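Local coordinates for protein probable L,D-transpeptidase 3 (Mycobacterium tuberculosis, PDB 6D4K) that probably acts as an L,D-transpeptidase in the mycobacterial cell wall, perhaps anchoring proteins to peptidoglycan, and is acylated by the beta-lactam faropenem, at residues L32-R35 with G36-V39. Sequence-based numbering, arbitrary orientation.
Sequences LPTR and GQVV. With CA (calcium ion), chain B.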
ATOM      1  N   LEU A  32      14.823   3.619   7.370  1.00 18.09           N
ATOM      2  CA  LEU A  32      13.821   2.559   7.479  1.00 19.33           C
ATOM      3  C   LEU A  32      14.059   1.608   6.316  1.00 18.33           C
ATOM      4  O   LEU A  32      14.431   2.055   5.230  1.00 18.64           O
ATOM      5  CB  LEU A  32      12.405   3.103   7.346  1.00 21.05           C
ATOM      6  CG  LEU A  32      11.928   4.108   8.388  1.00 25.75           C
ATOM      7  CD1 LEU A  32      10.517   4.533   8.036  1.00 25.99           C
ATOM      8  CD2 LEU A  32      12.002   3.514   9.787  1.00 31.08           C
ATOM      9  N   PRO A  33      13.826   0.296   6.510  1.00 17.55           N
ATOM     10  CA  PRO A  33      13.427  -0.401   7.740  1.00 16.70           C
ATOM     11  C   PRO A  33      14.457  -0.276   8.882  1.00 18.04           C
ATOM     12  O   PRO A  33      15.659  -0.155   8.610  1.00 19.25           O
ATOM     13  CB  PRO A  33      13.321  -1.865   7.281  1.00 18.88           C
ATOM     14  CG  PRO A  33      12.979  -1.775   5.867  1.00 18.10           C
ATOM     15  CD  PRO A  33      13.792  -0.610   5.350  1.00 17.54           C
ATOM     16  N   THR A  34      13.980  -0.271  10.135  1.00 19.09           N
ATOM     17  CA  THR A  34      14.892  -0.302  11.269  1.00 20.21           C
ATOM     18  C   THR A  34      15.594  -1.657  11.340  1.00 17.63           C
ATOM     19  O   THR A  34      15.160  -2.644  10.738  1.00 18.06           O
ATOM     20  CB  THR A  34      14.161  -0.005  12.593  1.00 22.17           C
ATOM     21  OG1 THR A  34      13.242  -1.060  12.903  1.00 23.86           O
ATOM     22  CG2 THR A  34      13.402   1.315  12.534  1.00 24.72           C
ATOM     23  N   ARG A  35      16.665  -1.718  12.129  1.00 20.22           N
ATOM     24  CA  ARG A  35      17.426  -2.957  12.231  1.00 20.71           C
ATOM     25  C   ARG A  35      16.542  -4.070  12.787  1.00 20.36           C
ATOM     26  O   ARG A  35      15.973  -3.947  13.879  1.00 23.12           O
ATOM     27  CB  ARG A  35      18.648  -2.755  13.127  1.00 26.42           C
ATOM     28  CG  ARG A  35      19.587  -3.956  13.131  1.00 36.94           C
ATOM     29  CD  ARG A  35      20.777  -3.747  14.062  1.00 44.71           C
ATOM     30  NE  ARG A  35      21.547  -2.556  13.709  1.00 52.34           N
ATOM     31  CZ  ARG A  35      22.547  -2.536  12.831  1.00 56.66           C
ATOM     32  NH1 ARG A  35      22.917  -3.651  12.211  1.00 58.61           N
ATOM     33  NH2 ARG A  35      23.183  -1.400  12.579  1.00 55.68           N
ATOM     34  N   GLY A  36      16.404  -5.146  12.021  1.00 19.26           N
ATOM     35  CA  GLY A  36      15.634  -6.293  12.442  1.00 21.27           C
ATOM     36  C   GLY A  36      14.137  -6.161  12.267  1.00 20.75           C
ATOM     37  O   GLY A  36      13.402  -7.062  12.688  1.00 23.54           O
ATOM     38  N   GLN A  37      13.659  -5.072  11.673  1.00 18.37           N
ATOM     39  CA  GLN A  37      12.234  -4.889  11.447  1.00 16.98           C
ATOM     40  C   GLN A  37      11.718  -5.944  10.476  1.00 16.21           C
ATOM     41  O   GLN A  37      12.426  -6.350   9.548  1.00 17.48           O
ATOM     42  CB  GLN A  37      11.983  -3.497  10.873  1.00 15.88           C
ATOM     43  CG  GLN A  37      10.507  -3.069  10.889  1.00 16.27           C
ATOM     44  CD  GLN A  37      10.254  -1.701  10.278  1.00 16.32           C
ATOM     45  OE1 GLN A  37      11.177  -0.929  10.047  1.00 17.49           O
ATOM     46  NE2 GLN A  37       8.993  -1.395  10.019  1.00 18.15           N
ATOM     47  N   VAL A  38      10.483  -6.397  10.706  1.00 18.09           N
ATOM     48  CA  VAL A  38       9.787  -7.314   9.809  1.00 16.58           C
ATOM     49  C   VAL A  38       8.859  -6.495   8.922  1.00 15.30           C
ATOM     50  O   VAL A  38       7.961  -5.801   9.424  1.00 16.23           O
ATOM     51  CB  VAL A  38       8.994  -8.372  10.590  1.00 19.61           C
ATOM     52  CG1 VAL A  38       8.277  -9.297   9.608  1.00 23.07           C
ATOM     53  CG2 VAL A  38       9.914  -9.152  11.513  1.00 19.60           C
ATOM     54  N   VAL A  39       9.068  -6.580   7.603  1.00 15.72           N
ATOM     55  CA  VAL A  39       8.364  -5.736   6.645  1.00 15.96           C
ATOM     56  C   VAL A  39       7.823  -6.561   5.474  1.00 14.04           C
ATOM     57  O   VAL A  39       8.282  -7.674   5.190  1.00 14.41           O
ATOM     58  CB  VAL A  39       9.253  -4.578   6.121  1.00 14.86           C
ATOM     59  CG1 VAL A  39       9.758  -3.724   7.292  1.00 16.12           C
ATOM     60  CG2 VAL A  39      10.415  -5.118   5.241  1.00 16.57           C
TER
HETATM   61 CA    CA B 301       5.809  -4.944   9.759  1.00 16.62          CA
HETATM   62  O   HOH W   1       7.122  -3.653  11.284  1.00 18.38           O
HETATM   63  O   HOH W   2       4.184  -3.354  10.746  1.00 17.56           O
HETATM   64  O   HOH W   3       6.228  -3.312   8.149  1.00 16.05           O
HETATM   65  O   HOH W   4       5.323  -6.460  11.336  1.00 20.87           O
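Thr-34 N donates to the side-chain oxygen OE1 of Gln-37 over 2.9 Å, and the donor lies in the plane of the amide carbonyl with a C=O...N angle of 151°. In the reverse direction, Gln-37 N reaches Thr-34 O at 3.0 Å; its N-H points nearly straight at the oxygen (166°), although the donor stands well above the carbonyl plane. This second bond closes a type II beta turn from Thr-34 to Gln-37, with Gly-36 at the third position, where phi is positive. Gln-37 thus holds both the N and the O of Thr-34, one through its side chain and one through its backbone. The amide reaches Thr-34 N because CG stands anti to Gln-37 N (chi1 -167°) and the chain beyond runs extended, carrying the amide back past the Thr-34 hydroxyl, whose OG1 rests 3.4 Å from Gln-37 CB. The other end of the amide is held too: NE2 donates to water 1 at 3.2 Å, and that water coordinates the calcium ion, which Val-38 O binds directly at 2.3 Å. Just before the turn, Pro-33, which follows a cis peptide bond, sets CB 4.0 Å from Val-39 CG1, and both side chains pack on Phe-111. The loop holding this turn connects strand 28-32 of one Ig-like sheet to edge strand 38-39 of the other, which runs parallel to strand 107-113, while Asp-252 from the catalytic domain joins the calcium site.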